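Local coordinates for protein MNMC2 (Aquifex aeolicus, PDB 3VYW) that binds S-adenosylmethionine and acts as a tRNA methyltransferase in wobble-uridine modification, working without the oxidase domain to which such enzymes are usually fused, at residues Y6-K18 with K290-K302. Residues are numbered along the deposited sequence; the frame is centred on the assembly and turned at random.
Sequences YLKNYLESYLRKK and KEPLEILIDYLLK
Tyr-10 and Tyr-14, one turn apart on the N-terminal helix, reach across to the helix that begins at Pro-292; in this protein of Rossmann-like methyltransferase fold the two terminal helices pack with axes that cross at -70° and approach to 11.0 Å. In both tyrosines CG is turned away from the backbone N (chi1 -174° in Tyr-10), and the rings extend toward helix 292-302 from CB atoms that already point at it. The Tyr-10 ring is covered on one face by Leu-293: its CD1 lies 3.9 Å from the ring centroid and close to the ring normal, a CH-pi contact. Ile-297 CD1 meets the same ring at its edge and also touches Tyr-14 CD2, so the isoleucine bridges the two rings; its CG2 packs 3.6 Å from Tyr-14 CD2 and touches Leu-11. Phe-34 of helix 24-37 touches Leu-293 and Ile-297, and Leu-35 touches Leu-7, so this helix packs against both terminal helices. Polar side chains also cross the contact. Lys-17 NZ pairs with Glu-294 OE2 at 3.5 Å in a long salt bridge, and Tyr-10 OH gives a weak hydrogen bond to OE2 of Glu-291, the N-cap residue of the second helix. The firmer bond comes from Tyr-14 OH, 2.7 Å from Asp-298 OD1, which lies at the ring edge; the hydroxyl meets OD1 on its syn side, 22° out of the carboxylate plane, while Asp-298 OD2 forms a salt bridge with Lys-290 NZ at 3.6 Å.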
# COMPACT_ATOMS: atom_id res chain seq x y z
N TYR A 6 -2.36 -13.63 23.16
CA TYR A 6 -1.06 -13.39 22.62
C TYR A 6 -0.73 -11.91 22.53
O TYR A 6 0.35 -11.51 22.83
CB TYR A 6 -0.96 -14.00 21.25
CG TYR A 6 0.29 -13.70 20.50
CD1 TYR A 6 1.29 -14.60 20.47
CD2 TYR A 6 0.46 -12.54 19.81
CE1 TYR A 6 2.44 -14.36 19.79
CE2 TYR A 6 1.60 -12.28 19.13
CZ TYR A 6 2.58 -13.22 19.13
OH TYR A 6 3.75 -13.01 18.47
N LEU A 7 -1.68 -11.13 22.07
CA LEU A 7 -1.50 -9.72 21.86
C LEU A 7 -1.26 -8.93 23.10
O LEU A 7 -0.50 -7.99 23.10
CB LEU A 7 -2.67 -9.14 21.08
CG LEU A 7 -2.77 -9.50 19.63
CD1 LEU A 7 -3.96 -8.83 19.05
CD2 LEU A 7 -1.53 -9.14 18.89
N LYS A 8 -1.96 -9.27 24.16
CA LYS A 8 -1.79 -8.63 25.43
C LYS A 8 -0.46 -8.89 26.05
O LYS A 8 0.08 -8.06 26.70
CB LYS A 8 -2.86 -9.03 26.37
CG LYS A 8 -2.50 -8.71 27.78
CD LYS A 8 -3.73 -8.45 28.57
CE LYS A 8 -3.53 -8.80 30.00
NZ LYS A 8 -4.84 -8.69 30.67
N ASN A 9 0.02 -10.10 25.87
CA ASN A 9 1.32 -10.46 26.33
C ASN A 9 2.34 -9.69 25.59
O ASN A 9 3.31 -9.26 26.14
CB ASN A 9 1.56 -11.94 26.09
CG ASN A 9 0.95 -12.80 27.15
OD1 ASN A 9 0.47 -12.33 28.15
ND2 ASN A 9 0.98 -14.08 26.92
N TYR A 10 2.14 -9.55 24.31
CA TYR A 10 3.07 -8.90 23.45
C TYR A 10 3.19 -7.47 23.85
O TYR A 10 4.25 -6.94 23.90
CB TYR A 10 2.57 -9.00 22.04
CG TYR A 10 3.51 -8.49 21.01
CD1 TYR A 10 4.21 -9.34 20.23
CD2 TYR A 10 3.67 -7.17 20.82
CE1 TYR A 10 5.06 -8.88 19.30
CE2 TYR A 10 4.53 -6.70 19.89
CZ TYR A 10 5.22 -7.57 19.14
OH TYR A 10 6.07 -7.14 18.20
N LEU A 11 2.07 -6.85 24.11
CA LEU A 11 2.06 -5.49 24.53
C LEU A 11 2.71 -5.29 25.85
O LEU A 11 3.47 -4.38 26.03
CB LEU A 11 0.64 -5.00 24.65
CG LEU A 11 0.56 -3.66 25.32
CD1 LEU A 11 1.06 -2.61 24.39
CD2 LEU A 11 -0.83 -3.36 25.76
N GLU A 12 2.39 -6.13 26.80
CA GLU A 12 2.96 -6.00 28.10
C GLU A 12 4.42 -6.20 27.97
O GLU A 12 5.21 -5.53 28.55
CB GLU A 12 2.40 -7.05 29.02
CG GLU A 12 1.13 -6.64 29.73
CD GLU A 12 0.47 -7.78 30.42
OE1 GLU A 12 -0.31 -7.54 31.34
OE2 GLU A 12 0.73 -8.93 30.06
N SER A 13 4.80 -7.15 27.17
CA SER A 13 6.17 -7.42 27.01
C SER A 13 6.91 -6.27 26.40
O SER A 13 7.99 -5.95 26.83
CB SER A 13 6.31 -8.68 26.20
OG SER A 13 7.51 -8.70 25.51
N TYR A 14 6.36 -5.65 25.37
CA TYR A 14 6.99 -4.53 24.70
C TYR A 14 7.12 -3.31 25.56
O TYR A 14 8.06 -2.61 25.47
CB TYR A 14 6.27 -4.20 23.42
CG TYR A 14 6.79 -3.01 22.66
CD1 TYR A 14 7.99 -3.06 22.01
CD2 TYR A 14 6.07 -1.85 22.57
CE1 TYR A 14 8.45 -1.99 21.31
CE2 TYR A 14 6.54 -0.79 21.87
CZ TYR A 14 7.73 -0.88 21.25
OH TYR A 14 8.20 0.16 20.54
N LEU A 15 6.13 -3.05 26.36
CA LEU A 15 6.21 -1.88 27.20
C LEU A 15 7.34 -2.00 28.20
O LEU A 15 7.99 -1.04 28.51
CB LEU A 15 4.89 -1.60 27.88
CG LEU A 15 3.76 -1.28 26.94
CD1 LEU A 15 2.45 -1.21 27.69
CD2 LEU A 15 3.99 -0.03 26.13
N ARG A 16 7.54 -3.19 28.73
CA ARG A 16 8.63 -3.42 29.64
C ARG A 16 9.96 -3.23 28.95
O ARG A 16 10.83 -2.59 29.45
CB ARG A 16 8.54 -4.80 30.25
CG ARG A 16 9.81 -5.29 30.90
CD ARG A 16 10.11 -6.73 30.55
NE ARG A 16 9.39 -7.64 31.41
CZ ARG A 16 9.76 -7.97 32.64
NH1 ARG A 16 10.85 -7.45 33.17
NH2 ARG A 16 9.04 -8.82 33.35
N LYS A 17 10.10 -3.74 27.76
CA LYS A 17 11.35 -3.56 27.10
C LYS A 17 11.56 -2.08 26.93
O LYS A 17 12.64 -1.59 27.12
CB LYS A 17 11.34 -4.26 25.76
CG LYS A 17 12.05 -3.53 24.64
CD LYS A 17 12.40 -4.46 23.49
CE LYS A 17 12.41 -3.74 22.15
NZ LYS A 17 12.32 -4.66 21.00
N LYS A 18 10.51 -1.37 26.55
CA LYS A 18 10.60 0.03 26.22
C LYS A 18 10.74 0.93 27.39
O LYS A 18 11.16 2.05 27.26
CB LYS A 18 9.43 0.45 25.34
CG LYS A 18 9.74 0.42 23.87
CD LYS A 18 11.19 0.14 23.62
CE LYS A 18 11.64 0.66 22.28
NZ LYS A 18 12.71 1.68 22.44
N LYS A 290 11.95 -2.51 12.68
CA LYS A 290 10.96 -2.74 13.69
C LYS A 290 9.89 -3.76 13.34
O LYS A 290 9.48 -3.87 12.23
CB LYS A 290 10.32 -1.43 14.01
CG LYS A 290 9.78 -1.34 15.40
CD LYS A 290 9.60 0.10 15.77
CE LYS A 290 9.58 0.28 17.26
NZ LYS A 290 10.79 0.99 17.73
N GLU A 291 9.43 -4.49 14.33
CA GLU A 291 8.31 -5.37 14.19
C GLU A 291 7.07 -4.59 13.95
O GLU A 291 6.87 -3.56 14.50
CB GLU A 291 8.12 -6.18 15.44
CG GLU A 291 9.20 -7.18 15.72
CD GLU A 291 8.63 -8.48 16.21
OE1 GLU A 291 8.06 -9.20 15.39
OE2 GLU A 291 8.72 -8.78 17.40
N PRO A 292 6.22 -5.13 13.13
CA PRO A 292 5.01 -4.45 12.72
C PRO A 292 4.12 -4.19 13.89
O PRO A 292 3.55 -3.16 13.94
CB PRO A 292 4.38 -5.45 11.80
CG PRO A 292 5.54 -6.08 11.16
CD PRO A 292 6.67 -6.07 12.12
N LEU A 293 4.01 -5.10 14.82
CA LEU A 293 3.13 -4.88 15.93
C LEU A 293 3.59 -3.72 16.73
O LEU A 293 2.80 -3.02 17.28
CB LEU A 293 3.01 -6.10 16.78
CG LEU A 293 2.07 -7.08 16.12
CD1 LEU A 293 2.12 -8.37 16.88
CD2 LEU A 293 0.68 -6.52 16.07
N GLU A 294 4.89 -3.59 16.81
CA GLU A 294 5.57 -2.56 17.54
C GLU A 294 5.34 -1.18 17.00
O GLU A 294 5.25 -0.26 17.72
CB GLU A 294 7.06 -2.87 17.53
CG GLU A 294 7.54 -3.63 18.74
CD GLU A 294 8.90 -4.23 18.56
OE1 GLU A 294 9.62 -3.80 17.68
OE2 GLU A 294 9.26 -5.12 19.31
N ILE A 295 5.31 -1.08 15.70
CA ILE A 295 5.11 0.15 15.01
C ILE A 295 3.74 0.63 15.31
O ILE A 295 3.52 1.78 15.50
CB ILE A 295 5.26 -0.04 13.51
CG1 ILE A 295 6.73 -0.23 13.18
CG2 ILE A 295 4.72 1.14 12.77
CD1 ILE A 295 7.03 -0.76 11.83
N LEU A 296 2.81 -0.28 15.35
CA LEU A 296 1.48 0.01 15.76
C LEU A 296 1.39 0.45 17.20
O LEU A 296 0.70 1.36 17.49
CB LEU A 296 0.58 -1.20 15.51
CG LEU A 296 -0.89 -1.13 15.93
CD1 LEU A 296 -1.63 -0.01 15.26
CD2 LEU A 296 -1.61 -2.41 15.65
N ILE A 297 2.08 -0.21 18.09
CA ILE A 297 2.03 0.15 19.48
C ILE A 297 2.58 1.54 19.70
O ILE A 297 2.02 2.31 20.40
CB ILE A 297 2.79 -0.85 20.35
CG1 ILE A 297 2.06 -2.18 20.41
CG2 ILE A 297 2.94 -0.33 21.74
CD1 ILE A 297 2.90 -3.33 20.90
N ASP A 298 3.66 1.86 19.05
CA ASP A 298 4.26 3.14 19.18
C ASP A 298 3.32 4.22 18.75
O ASP A 298 3.34 5.27 19.29
CB ASP A 298 5.43 3.22 18.27
CG ASP A 298 6.59 2.57 18.80
OD1 ASP A 298 6.54 2.15 19.94
OD2 ASP A 298 7.56 2.49 18.06
N TYR A 299 2.55 3.94 17.72
CA TYR A 299 1.59 4.87 17.21
C TYR A 299 0.47 5.18 18.18
O TYR A 299 0.10 6.31 18.37
CB TYR A 299 1.06 4.34 15.89
CG TYR A 299 -0.08 5.06 15.27
CD1 TYR A 299 0.13 6.16 14.50
CD2 TYR A 299 -1.36 4.63 15.42
CE1 TYR A 299 -0.91 6.82 13.92
CE2 TYR A 299 -2.42 5.28 14.85
CZ TYR A 299 -2.18 6.37 14.09
OH TYR A 299 -3.22 7.00 13.51
N LEU A 300 -0.06 4.15 18.79
CA LEU A 300 -1.11 4.29 19.74
C LEU A 300 -0.66 5.09 20.94
O LEU A 300 -1.41 5.85 21.48
CB LEU A 300 -1.65 2.94 20.14
CG LEU A 300 -2.42 2.29 19.03
CD1 LEU A 300 -2.76 0.86 19.36
CD2 LEU A 300 -3.66 3.06 18.70
N LEU A 301 0.57 4.90 21.33
CA LEU A 301 1.15 5.67 22.39
C LEU A 301 1.26 7.14 22.10
O LEU A 301 0.96 7.94 22.91
CB LEU A 301 2.50 5.11 22.74
CG LEU A 301 2.43 3.77 23.40
CD1 LEU A 301 3.80 3.20 23.54
CD2 LEU A 301 1.78 3.89 24.74
N LYS A 302 1.70 7.48 20.91
CA LYS A 302 1.65 8.84 20.46
C LYS A 302 0.25 9.34 20.36
O LYS A 302 -0.06 10.44 20.75
CB LYS A 302 2.26 8.93 19.10
CG LYS A 302 3.73 9.20 19.13
CD LYS A 302 4.05 10.52 18.48
CE LYS A 302 5.55 10.81 18.53
NZ LYS A 302 5.89 12.10 19.18